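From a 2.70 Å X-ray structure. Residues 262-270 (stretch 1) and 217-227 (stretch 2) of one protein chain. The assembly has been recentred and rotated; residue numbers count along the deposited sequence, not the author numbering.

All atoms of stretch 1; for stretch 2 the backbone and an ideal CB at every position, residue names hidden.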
# COMPACT_ATOMS: atom_id res chain seq x y z
N LYS A 262 7.24 -17.81 16.47
CA LYS A 262 7.43 -16.62 15.67
C LYS A 262 8.67 -16.73 14.80
O LYS A 262 9.66 -17.39 15.17
CB LYS A 262 7.52 -15.37 16.56
CG LYS A 262 6.34 -15.22 17.52
CD LYS A 262 6.06 -13.77 17.90
CE LYS A 262 4.77 -13.69 18.68
NZ LYS A 262 4.05 -12.42 18.43
N HIS A 263 8.63 -16.08 13.65
CA HIS A 263 9.75 -16.12 12.74
C HIS A 263 10.09 -14.75 12.19
O HIS A 263 9.23 -13.89 12.06
CB HIS A 263 9.48 -17.11 11.62
CG HIS A 263 9.05 -18.45 12.11
ND1 HIS A 263 9.92 -19.51 12.22
CD2 HIS A 263 7.85 -18.88 12.57
CE1 HIS A 263 9.26 -20.55 12.71
NE2 HIS A 263 8.01 -20.20 12.94
N LEU A 264 11.36 -14.55 11.89
CA LEU A 264 11.81 -13.28 11.40
C LEU A 264 12.51 -13.50 10.09
O LEU A 264 13.47 -14.26 10.02
CB LEU A 264 12.78 -12.66 12.41
CG LEU A 264 13.63 -11.51 11.85
CD1 LEU A 264 12.79 -10.29 11.60
CD2 LEU A 264 14.73 -11.17 12.80
N PHE A 265 12.04 -12.84 9.04
CA PHE A 265 12.76 -12.84 7.77
C PHE A 265 13.31 -11.46 7.50
O PHE A 265 12.59 -10.46 7.55
CB PHE A 265 11.88 -13.30 6.63
CG PHE A 265 11.25 -14.61 6.89
CD1 PHE A 265 11.88 -15.77 6.50
CD2 PHE A 265 10.06 -14.68 7.59
CE1 PHE A 265 11.33 -16.99 6.78
CE2 PHE A 265 9.48 -15.89 7.87
CZ PHE A 265 10.12 -17.06 7.46
N VAL A 266 14.61 -11.41 7.22
CA VAL A 266 15.23 -10.14 6.89
C VAL A 266 15.23 -10.01 5.40
O VAL A 266 15.74 -10.88 4.69
CB VAL A 266 16.67 -10.05 7.41
CG1 VAL A 266 17.37 -8.87 6.75
CG2 VAL A 266 16.66 -9.91 8.93
N LEU A 267 14.61 -8.94 4.92
CA LEU A 267 14.45 -8.69 3.50
C LEU A 267 15.32 -7.54 3.00
O LEU A 267 15.62 -6.61 3.74
CB LEU A 267 12.99 -8.39 3.19
CG LEU A 267 12.16 -9.57 2.72
CD1 LEU A 267 12.35 -10.75 3.63
CD2 LEU A 267 10.69 -9.17 2.63
N SER A 268 15.71 -7.61 1.74
CA SER A 268 16.49 -6.54 1.13
C SER A 268 15.91 -6.18 -0.24
O SER A 268 15.82 -7.03 -1.13
CB SER A 268 17.94 -6.98 0.99
OG SER A 268 18.76 -5.88 0.70
N GLN A 269 15.52 -4.91 -0.41
CA GLN A 269 14.90 -4.47 -1.66
C GLN A 269 15.89 -4.46 -2.82
O GLN A 269 17.05 -4.06 -2.67
CB GLN A 269 14.30 -3.08 -1.50
CG GLN A 269 13.46 -2.64 -2.67
CD GLN A 269 12.99 -1.21 -2.55
OE1 GLN A 269 13.60 -0.40 -1.84
NE2 GLN A 269 11.90 -0.88 -3.24
N ILE A 270 15.41 -4.91 -3.97
CA ILE A 270 16.16 -4.88 -5.22
C ILE A 270 15.79 -3.65 -6.05
O ILE A 270 14.60 -3.27 -6.14
CB ILE A 270 15.84 -6.12 -6.02
CG1 ILE A 270 16.36 -7.34 -5.27
CG2 ILE A 270 16.44 -6.05 -7.41
CD1 ILE A 270 15.91 -8.63 -5.87
N UNK A 217 2.69 -13.64 13.77
CA UNK A 217 3.75 -14.61 14.06
C UNK A 217 4.87 -14.59 13.02
O UNK A 217 5.91 -15.22 13.21
CB UNK A 217 3.16 -16.02 14.14
N UNK A 218 4.66 -13.86 11.92
CA UNK A 218 5.72 -13.69 10.93
C UNK A 218 6.15 -12.23 10.83
O UNK A 218 5.35 -11.36 10.50
CB UNK A 218 5.26 -14.20 9.56
N UNK A 219 7.41 -11.94 11.14
CA UNK A 219 7.90 -10.57 11.04
C UNK A 219 8.82 -10.40 9.85
O UNK A 219 9.63 -11.28 9.55
CB UNK A 219 8.63 -10.17 12.32
N UNK A 220 8.70 -9.26 9.18
CA UNK A 220 9.59 -8.94 8.09
C UNK A 220 10.39 -7.71 8.44
O UNK A 220 9.83 -6.65 8.75
CB UNK A 220 8.81 -8.73 6.79
N UNK A 221 11.71 -7.83 8.40
CA UNK A 221 12.55 -6.68 8.61
C UNK A 221 13.14 -6.33 7.28
O UNK A 221 14.00 -7.05 6.77
CB UNK A 221 13.63 -6.94 9.66
N UNK A 222 12.66 -5.24 6.71
CA UNK A 222 12.96 -4.88 5.33
C UNK A 222 13.82 -3.64 5.29
O UNK A 222 13.53 -2.64 5.96
CB UNK A 222 11.67 -4.66 4.53
N UNK A 223 14.90 -3.69 4.53
CA UNK A 223 15.66 -2.49 4.28
C UNK A 223 15.42 -2.07 2.83
O UNK A 223 15.59 -2.87 1.89
CB UNK A 223 17.15 -2.71 4.56
N UNK A 224 15.00 -0.82 2.67
CA UNK A 224 14.55 -0.33 1.39
C UNK A 224 15.59 0.59 0.80
O UNK A 224 16.18 1.42 1.51
CB UNK A 224 13.20 0.39 1.52
N UNK A 225 15.81 0.46 -0.49
CA UNK A 225 16.57 1.45 -1.21
C UNK A 225 15.64 2.60 -1.58
O UNK A 225 16.05 3.77 -1.61
CB UNK A 225 17.23 0.84 -2.45
N UNK A 226 14.38 2.28 -1.87
CA UNK A 226 13.46 3.30 -2.35
C UNK A 226 11.98 2.98 -2.05
O UNK A 226 11.46 1.94 -2.46
CB UNK A 226 13.65 3.48 -3.86
N UNK A 227 11.32 3.89 -1.35
CA UNK A 227 9.92 3.71 -1.00
C UNK A 227 9.19 5.02 -0.73
O UNK A 227 9.80 6.08 -0.66
CB UNK A 227 9.81 2.81 0.23

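The two stretches run side by side as parallel strands. Odd positions of stretch 2, from 217 to 223, exchange backbone hydrogen bonds with stretch 1. Along the strand the side chains alternate: 218, 220 and 222 share the face of H263, F265 and L267, and 219, 221 and 223 that of L264, V266 and S268.

At position 217 CB points sideways, 4.6 Å from K262 CA. Many residues would fit, polar ones included. It is N217, whose side-chain amide is hydrogen-bonded elsewhere in the structure. N217 O accepts from H263 N at 2.9 Å.

At position 218 the ideal CB is 4.9 Å from F265 CE2, which favours an apolar chain, branched or not. It is I218. I218 CG2 lies 3.8 Å from F265 CE2, at the edge of the ring.

Position 219 turns to the other face. The ideal CB is 3.8 Å from H263 O and 4.2 Å from L264 CD1. A small or apolar residue suits. It is A219, and its methyl packs on L264. A219 N donates to H263 O (2.8 Å), and A219 O accepts from F265 N (2.9 Å).

At 220 the ideal CB is 4.6 Å from L267 CD2. A large apolar or aromatic residue could use both F265 and L267. It is F220, with chi1 m. F220 CD1 reaches L267 CD2 at 3.5 Å and F265 CB at 4.2 Å. The two phenyl rings sit obliquely, centroids 5.9 Å apart.

Position 221 has its ideal CB 4.0 Å from L264 CD1 and 4.3 Å from V266 CG2. Aliphatic residues or a long polar chain with an aliphatic stem would suit. It is Q221, extended (t, t), with Q221 NE2 4.1 Å from V266 CG2.

At 222 the ideal CB is 4.2 Å from L267 CB; apolar residues of several shapes would suit. It is I222; I222 CG1 lies 4.0 Å from L267 CB.

At 223 S268 offers a hydroxyl but little apolar surface. Small or polar residues would fit. It is S223. S223 OG is 3.9 Å from S268 OG, with no hydrogen bond between them.

At 224 to 226 the Q269 side chain meets the backbone. At 224 CB points sideways, so several side chains are possible; it is L224, with L224 CB 3.5 Å from Q269 OE1. Positions 225 and 226 also point sideways, and long or polar chains would suit. They are K225, chi1 m and the rest extended (t, t, t), and R226, whose end leads away. K225 N donates weakly to Q269 OE1 (2.7 Å). R226 N donates to Q269 OE1 (2.8 Å), and Q269 NE2 to R226 O (3.0 Å).

Position 227 makes no contact, leaving its identity open; it is G227.

Stretch 2 (217-227) NIAFQISLKRG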
# COMPACT_ATOMS: atom_id res chain seq x y z
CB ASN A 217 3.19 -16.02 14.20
CG ASN A 217 2.50 -16.48 12.95
OD1 ASN A 217 2.00 -15.67 12.18
ND2 ASN A 217 2.45 -17.79 12.74
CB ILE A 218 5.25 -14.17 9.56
CG1 ILE A 218 4.87 -15.66 9.65
CG2 ILE A 218 6.33 -13.94 8.51
CD1 ILE A 218 4.12 -16.18 8.43
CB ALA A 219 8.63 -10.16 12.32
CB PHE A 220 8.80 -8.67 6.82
CG PHE A 220 8.20 -9.89 6.20
CD1 PHE A 220 8.91 -10.64 5.30
CD2 PHE A 220 6.92 -10.29 6.53
CE1 PHE A 220 8.35 -11.78 4.72
CE2 PHE A 220 6.36 -11.43 5.95
CZ PHE A 220 7.08 -12.16 5.04
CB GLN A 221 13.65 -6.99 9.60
CG GLN A 221 14.60 -5.84 9.79
CD GLN A 221 15.70 -6.19 10.74
OE1 GLN A 221 15.43 -6.58 11.89
NE2 GLN A 221 16.94 -6.08 10.28
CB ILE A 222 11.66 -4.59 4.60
CG1 ILE A 222 10.64 -5.68 4.90
CG2 ILE A 222 11.90 -4.42 3.13
CD1 ILE A 222 9.30 -5.45 4.27
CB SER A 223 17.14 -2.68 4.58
OG SER A 223 17.74 -3.52 3.62
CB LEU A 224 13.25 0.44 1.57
CG LEU A 224 12.08 -0.35 2.16
CD1 LEU A 224 11.02 0.58 2.69
CD2 LEU A 224 11.50 -1.30 1.11
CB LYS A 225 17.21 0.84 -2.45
CG LYS A 225 18.12 -0.33 -2.16
CD LYS A 225 18.78 -0.86 -3.43
CE LYS A 225 19.75 -1.97 -3.12
NZ LYS A 225 20.50 -2.39 -4.34
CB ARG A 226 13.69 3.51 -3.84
CG ARG A 226 13.06 4.77 -4.41
CD ARG A 226 13.69 5.15 -5.77
NE ARG A 226 12.73 5.85 -6.63
CZ ARG A 226 12.78 7.15 -6.91
NH1 ARG A 226 13.75 7.91 -6.41
NH2 ARG A 226 11.86 7.68 -7.70
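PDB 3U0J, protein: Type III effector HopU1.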